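Local structure of adenylate cyclase (Hippeastrum hybrid cultivar, 6YP4) at residues Phe37-Ala40 and Ala41-Ala45; Ile110-Arg113 and Val114-Ile118. The protein is named an adenylate cyclase but shows dominant triphosphatase activity, and belongs to the metal-binding CYTH family. One frame throughout, in Å; residues are numbered along the deposited sequence. Where two conformers were deposited one is given.

Contact 1: residues Phe37-Ala40 and Ala41-Ala45; sequences FDTA and AGDLA
T39 to G42 form a type I beta turn that carries the chain out of a strand and into a short, weakly bonded helix beginning near D43, closed by a bond from G42 N to T39 O (3.0 Å). G42 completes the bend with a positive phi of 72°. The amides that follow, at the start of the helix, are received by the side chains of D38 and T39. The hydroxyl of T39 works in both directions: OG1 accepts an almost straight bond from D43 N (2.7 Å, 176°) and donates to D43 OD2, also at 2.7 Å, on the anti side of that carboxylate. A chi1 of 61° puts OG1 between the backbone N and carbonyl carbon of T39, facing the turn. D38 lays its carboxylate across the next two amides like a two-pronged fork. D38 OD1 takes L44 N at 3.0 Å and D38 OD2 takes A45 N at 2.9 Å, each on its syn side. OD1 also accepts from T39 N on its anti side, so three bonds fix the rotation of this buried carboxylate, whose charge the amides at the helix start would probably help to stabilise. The L44 side chain runs past the carboxylate in the opposite direction, its CB 3.4 Å from D38 OD1. The turn closes the end of strand 26-39, which is paired on one flank with strand 49-56 through F37 and L51 and on the other with strand 127-141 through D38 and V128; L44 reaches F127 and L51 of these same strands.

Contact 2: residues Ile110-Arg113 and Val114-Ile118; sequences IWRR and VVDEI
W111 and V115, one helical turn apart, make the tight part of this contact: V115 CG2 lies over one face of the indole, 4.0 Å from the centroid of the five-membered ring, in a CH-pi contact. With W111 CG anti to the backbone N (chi1 177°), the indole leans forward along the helix, toward its C-terminal end, and its CZ3 also meets V114 CG1 at 3.8 Å. F127 meets the same indole edge-to-face, while V114 and V115 both continue onto V120. The polar side is looser. D116 OD2 passes 3.5 Å from R112 CG, but the guanidinium of R112 forms its salt bridge with D122. R113 and E117 run alongside each other, E117 OE1 touching R113 CG at 3.2 Å; their charged ends, R113 NH1 and E117 OE1, stay 4.4 Å apart, beyond a salt bridge, and R113 pairs instead with D82. D116 and E117 lie exposed. Backbone bonds from V114, V115, D116 and E117 to the carbonyls four residues back hold the turns, the last being the most bent at 137°. This is an amphipathic alpha helix laid with its apolar flank against the CYTH beta-sheet, I110 and V114 both resting on L66 of strand 61-73.

Overall arrangement
The two contacts, centred 13 Å apart, lie on the same side of the chain's centre and meet where I118 CG2 packs on L44 CD1 at 3.9 Å. Contact 1 is a strand-to-helix turn, its chemistry concentrated in two side chains that bind backbone amides; contact 2 repeats regular helical bonding and relies on apolar and CH-pi touches, its arginines paired with aspartates beyond the helix. Both are partly buried, each with an apolar flank toward the sheet and an exposed margin. F127 and V120 join them, F127 meeting T39, L44 and W111. Contact 1 lies away from the annotated sites, whereas I110 in contact 2 comes within about 5 Å of the magnesium-binding E83, side chain to side chain.

Contact 1: residues Phe37-Ala40 and Ala41-Ala45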
ATOM      1  N   PHE A  37       2.125 -22.271   7.064  1.00 26.07           N
ATOM      2  CA  PHE A  37       1.346 -23.290   7.757  1.00 29.43           C
ATOM      3  C   PHE A  37       0.671 -24.206   6.748  1.00 38.59           C
ATOM      4  O   PHE A  37       0.365 -23.792   5.626  1.00 44.31           O
ATOM      5  CB  PHE A  37       0.278 -22.638   8.666  1.00 29.78           C
ATOM      6  CG  PHE A  37       0.840 -21.673   9.643  1.00 36.64           C
ATOM      7  CD1 PHE A  37       1.146 -22.089  10.930  1.00 29.00           C
ATOM      8  CD2 PHE A  37       1.084 -20.350   9.275  1.00 31.70           C
ATOM      9  CE1 PHE A  37       1.672 -21.205  11.843  1.00 31.82           C
ATOM     10  CE2 PHE A  37       1.616 -19.456  10.176  1.00 30.57           C
ATOM     11  CZ  PHE A  37       1.917 -19.879  11.466  1.00 21.97           C
ATOM     12  N   ASP A  38       0.440 -25.457   7.159  1.00 40.45           N
ATOM     13  CA  ASP A  38      -0.180 -26.477   6.319  1.00 32.84           C
ATOM     14  C   ASP A  38      -0.568 -27.632   7.234  1.00 39.09           C
ATOM     15  O   ASP A  38      -0.205 -27.658   8.413  1.00 39.85           O
ATOM     16  CB  ASP A  38       0.767 -26.946   5.206  1.00 40.70           C
ATOM     17  CG  ASP A  38       0.036 -27.586   4.029  1.00 44.35           C
ATOM     18  OD1 ASP A  38      -1.139 -27.980   4.199  1.00 44.96           O
ATOM     19  OD2 ASP A  38       0.645 -27.707   2.931  1.00 41.81           O
ATOM     20  N   THR A  39      -1.327 -28.581   6.687  1.00 42.79           N
ATOM     21  CA  THR A  39      -1.569 -29.825   7.404  1.00 42.39           C
ATOM     22  C   THR A  39      -0.286 -30.646   7.474  1.00 52.27           C
ATOM     23  O   THR A  39       0.658 -30.450   6.699  1.00 47.50           O
ATOM     24  CB  THR A  39      -2.636 -30.672   6.718  1.00 49.07           C
ATOM     25  OG1 THR A  39      -2.198 -31.002   5.387  1.00 53.01           O
ATOM     26  CG2 THR A  39      -3.975 -29.947   6.679  1.00 45.38           C
ATOM     27  N   ALA A  40      -0.266 -31.589   8.416  1.00 54.70           N
ATOM     28  CA  ALA A  40       0.866 -32.499   8.516  1.00 55.48           C
ATOM     29  C   ALA A  40       1.075 -33.258   7.211  1.00 52.68           C
ATOM     30  O   ALA A  40       2.215 -33.460   6.778  1.00 54.01           O
ATOM     31  CB  ALA A  40       0.653 -33.457   9.685  1.00 55.34           C
ATOM     32  N   ALA A  41      -0.017 -33.652   6.551  1.00 56.29           N
ATOM     33  CA  ALA A  41       0.032 -34.367   5.280  1.00 52.89           C
ATOM     34  C   ALA A  41       0.246 -33.456   4.078  1.00 52.58           C
ATOM     35  O   ALA A  41       0.330 -33.955   2.950  1.00 46.21           O
ATOM     36  CB  ALA A  41      -1.258 -35.162   5.085  1.00 55.15           C
ATOM     37  N   GLY A  42       0.317 -32.144   4.280  1.00 60.22           N
ATOM     38  CA  GLY A  42       0.570 -31.220   3.184  1.00 55.23           C
ATOM     39  C   GLY A  42      -0.584 -31.045   2.218  1.00 52.17           C
ATOM     40  O   GLY A  42      -0.360 -30.979   1.003  1.00 52.47           O
ATOM     41  N   ASP A  43      -1.816 -30.942   2.727  1.00 48.32           N
ATOM     42  CA  ASP A  43      -2.966 -30.864   1.832  1.00 49.86           C
ATOM     43  C   ASP A  43      -2.953 -29.582   1.002  1.00 55.04           C
ATOM     44  O   ASP A  43      -3.294 -29.611  -0.185  1.00 64.30           O
ATOM     45  CB  ASP A  43      -4.264 -30.984   2.627  1.00 51.26           C
ATOM     46  CG  ASP A  43      -4.448 -32.360   3.233  1.00 65.94           C
ATOM     47  OD1 ASP A  43      -4.803 -33.296   2.484  1.00 74.41           O
ATOM     48  OD2 ASP A  43      -4.243 -32.504   4.458  1.00 68.58           O
ATOM     49  N   LEU A  44      -2.559 -28.448   1.595  1.00 56.01           N
ATOM     50  CA  LEU A  44      -2.508 -27.210   0.816  1.00 50.64           C
ATOM     51  C   LEU A  44      -1.412 -27.267  -0.243  1.00 50.47           C
ATOM     52  O   LEU A  44      -1.630 -26.852  -1.389  1.00 51.54           O
ATOM     53  CB  LEU A  44      -2.313 -25.987   1.723  1.00 45.62           C
ATOM     54  CG  LEU A  44      -3.561 -25.361   2.356  1.00 40.15           C
ATOM     55  CD1 LEU A  44      -4.297 -26.333   3.252  1.00 52.33           C
ATOM     56  CD2 LEU A  44      -3.168 -24.130   3.161  1.00 35.71           C
ATOM     57  N   ALA A  45      -0.230 -27.777   0.119  1.00 50.78           N
ATOM     58  CA  ALA A  45       0.838 -27.930  -0.867  1.00 52.40           C
ATOM     59  C   ALA A  45       0.382 -28.779  -2.047  1.00 50.65           C
ATOM     60  O   ALA A  45       0.729 -28.492  -3.198  1.00 50.19           O
ATOM     61  CB  ALA A  45       2.077 -28.544  -0.216  1.00 49.73           C
TER

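Contact 2: residues Ile110-Arg113 and Val114-Ile118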
ATOM      1  N   ILE A 110     -10.336 -15.732   5.185  1.00 37.08           N
ATOM      2  CA  ILE A 110      -9.232 -16.517   4.634  0.53 40.28           C
ATOM      3  C   ILE A 110      -9.270 -17.936   5.171  1.00 44.91           C
ATOM      4  O   ILE A 110      -9.157 -18.917   4.424  1.00 44.46           O
ATOM      5  CB  ILE A 110      -7.881 -15.848   4.948  0.53 36.74           C
ATOM      6  CG1 ILE A 110      -7.954 -14.329   4.778  0.53 32.44           C
ATOM      7  CG2 ILE A 110      -6.780 -16.441   4.058  0.53 36.68           C
ATOM      8  CD1 ILE A 110      -8.195 -13.886   3.371  0.53 32.68           C
ATOM      9  N   TRP A 111      -9.406 -18.078   6.493  1.00 38.88           N
ATOM     10  CA  TRP A 111      -9.571 -19.416   7.045  1.00 46.25           C
ATOM     11  C   TRP A 111     -10.803 -20.100   6.458  1.00 52.86           C
ATOM     12  O   TRP A 111     -10.767 -21.294   6.135  1.00 46.00           O
ATOM     13  CB  TRP A 111      -9.661 -19.361   8.567  1.00 43.08           C
ATOM     14  CG  TRP A 111      -9.898 -20.701   9.158  1.00 49.06           C
ATOM     15  CD1 TRP A 111     -11.012 -21.130   9.831  1.00 49.65           C
ATOM     16  CD2 TRP A 111      -9.002 -21.809   9.114  1.00 48.78           C
ATOM     17  NE1 TRP A 111     -10.850 -22.449  10.212  1.00 49.76           N
ATOM     18  CE2 TRP A 111      -9.616 -22.887   9.778  1.00 50.29           C
ATOM     19  CE3 TRP A 111      -7.729 -21.998   8.580  1.00 45.10           C
ATOM     20  CZ2 TRP A 111      -9.002 -24.134   9.924  1.00 52.65           C
ATOM     21  CZ3 TRP A 111      -7.111 -23.235   8.729  1.00 49.52           C
ATOM     22  CH2 TRP A 111      -7.748 -24.285   9.392  1.00 46.36           C
ATOM     23  N   ARG A 112     -11.898 -19.351   6.287  1.00 51.07           N
ATOM     24  CA  ARG A 112     -13.085 -19.930   5.662  1.00 47.26           C
ATOM     25  C   ARG A 112     -12.758 -20.476   4.276  1.00 48.06           C
ATOM     26  O   ARG A 112     -13.238 -21.550   3.901  1.00 50.80           O
ATOM     27  CB  ARG A 112     -14.209 -18.884   5.596  1.00 47.25           C
ATOM     28  CG  ARG A 112     -15.631 -19.429   5.464  1.00 57.54           C
ATOM     29  CD  ARG A 112     -15.864 -20.678   6.331  1.00 72.10           C
ATOM     30  NE  ARG A 112     -15.530 -20.456   7.730  1.00 76.37           N
ATOM     31  CZ  ARG A 112     -15.333 -21.442   8.604  1.00 76.77           C
ATOM     32  NH1 ARG A 112     -15.021 -21.175   9.869  1.00 71.85           N
ATOM     33  NH2 ARG A 112     -15.435 -22.713   8.217  1.00 75.68           N
ATOM     34  N   ARG A 113     -11.911 -19.771   3.517  1.00 50.17           N
ATOM     35  CA  ARG A 113     -11.576 -20.229   2.170  1.00 56.47           C
ATOM     36  C   ARG A 113     -10.695 -21.473   2.209  1.00 56.27           C
ATOM     37  O   ARG A 113     -10.848 -22.370   1.373  1.00 63.72           O
ATOM     38  CB  ARG A 113     -10.891 -19.113   1.380  1.00 55.66           C
ATOM     39  CG  ARG A 113     -10.708 -19.437  -0.104  1.00 62.99           C
ATOM     40  CD  ARG A 113     -10.006 -18.312  -0.868  1.00 66.69           C
ATOM     41  NE  ARG A 113     -10.742 -17.050  -0.824  1.00 64.66           N
ATOM     42  CZ  ARG A 113     -11.274 -16.455  -1.888  1.00 70.46           C
ATOM     43  NH1 ARG A 113     -11.153 -17.004  -3.089  1.00 74.14           N
ATOM     44  NH2 ARG A 113     -11.925 -15.307  -1.752  1.00 67.23           N
ATOM     45  N   VAL A 114      -9.768 -21.542   3.168  1.00 53.59           N
ATOM     46  CA  VAL A 114      -8.966 -22.751   3.350  1.00 54.26           C
ATOM     47  C   VAL A 114      -9.879 -23.959   3.508  1.00 59.08           C
ATOM     48  O   VAL A 114      -9.699 -24.992   2.853  1.00 65.38           O
ATOM     49  CB  VAL A 114      -8.025 -22.597   4.561  1.00 51.17           C
ATOM     50  CG1 VAL A 114      -7.452 -23.939   4.966  1.00 46.53           C
ATOM     51  CG2 VAL A 114      -6.892 -21.610   4.261  1.00 41.68           C
ATOM     52  N   VAL A 115     -10.907 -23.822   4.346  1.00 63.29           N
ATOM     53  CA  VAL A 115     -11.804 -24.941   4.623  1.00 68.50           C
ATOM     54  C   VAL A 115     -12.650 -25.269   3.399  1.00 74.77           C
ATOM     55  O   VAL A 115     -12.722 -26.426   2.969  1.00 73.19           O
ATOM     56  CB  VAL A 115     -12.685 -24.627   5.846  1.00 68.93           C
ATOM     57  CG1 VAL A 115     -13.699 -25.740   6.070  1.00 75.35           C
ATOM     58  CG2 VAL A 115     -11.824 -24.397   7.090  1.00 59.04           C
ATOM     59  N   ASP A 116     -13.295 -24.253   2.815  1.00 84.89           N
ATOM     60  CA  ASP A 116     -14.299 -24.469   1.772  1.00 92.80           C
ATOM     61  C   ASP A 116     -13.714 -25.022   0.479  1.00 93.87           C
ATOM     62  O   ASP A 116     -14.459 -25.604  -0.317  1.00 94.25           O
ATOM     63  CB  ASP A 116     -15.039 -23.162   1.456  1.00 91.62           C
ATOM     64  CG  ASP A 116     -15.801 -22.604   2.649  1.00 89.34           C
ATOM     65  OD1 ASP A 116     -16.047 -23.358   3.618  1.00 85.65           O
ATOM     66  OD2 ASP A 116     -16.156 -21.401   2.613  1.00 87.35           O
ATOM     67  N   GLU A 117     -12.412 -24.844   0.242  1.00 89.53           N
ATOM     68  CA  GLU A 117     -11.798 -25.230  -1.018  1.00 89.15           C
ATOM     69  C   GLU A 117     -10.765 -26.338  -0.880  1.00 87.00           C
ATOM     70  O   GLU A 117     -10.288 -26.842  -1.903  1.00 94.15           O
ATOM     71  CB  GLU A 117     -11.142 -24.013  -1.686  1.00 91.93           C
ATOM     72  CG  GLU A 117     -12.024 -22.771  -1.717  1.00 94.73           C
ATOM     73  CD  GLU A 117     -11.522 -21.715  -2.692  1.00 96.42           C
ATOM     74  OE1 GLU A 117     -10.336 -21.325  -2.604  1.00 95.26           O
ATOM     75  OE2 GLU A 117     -12.317 -21.282  -3.553  1.00 96.59           O
ATOM     76  N   ILE A 118     -10.390 -26.718   0.343  1.00 73.95           N
ATOM     77  CA  ILE A 118      -9.414 -27.783   0.541  1.00 72.10           C
ATOM     78  C   ILE A 118     -10.000 -28.857   1.464  1.00 73.98           C
ATOM     79  O   ILE A 118      -9.454 -29.959   1.585  1.00 79.53           O
ATOM     80  CB  ILE A 118      -8.076 -27.210   1.064  1.00 75.59           C
ATOM     81  CG1 ILE A 118      -7.369 -26.363  -0.010  1.00 85.45           C
ATOM     82  CG2 ILE A 118      -7.100 -28.303   1.482  1.00 65.27           C
ATOM     83  CD1 ILE A 118      -7.940 -24.962  -0.278  1.00 82.46           C
TER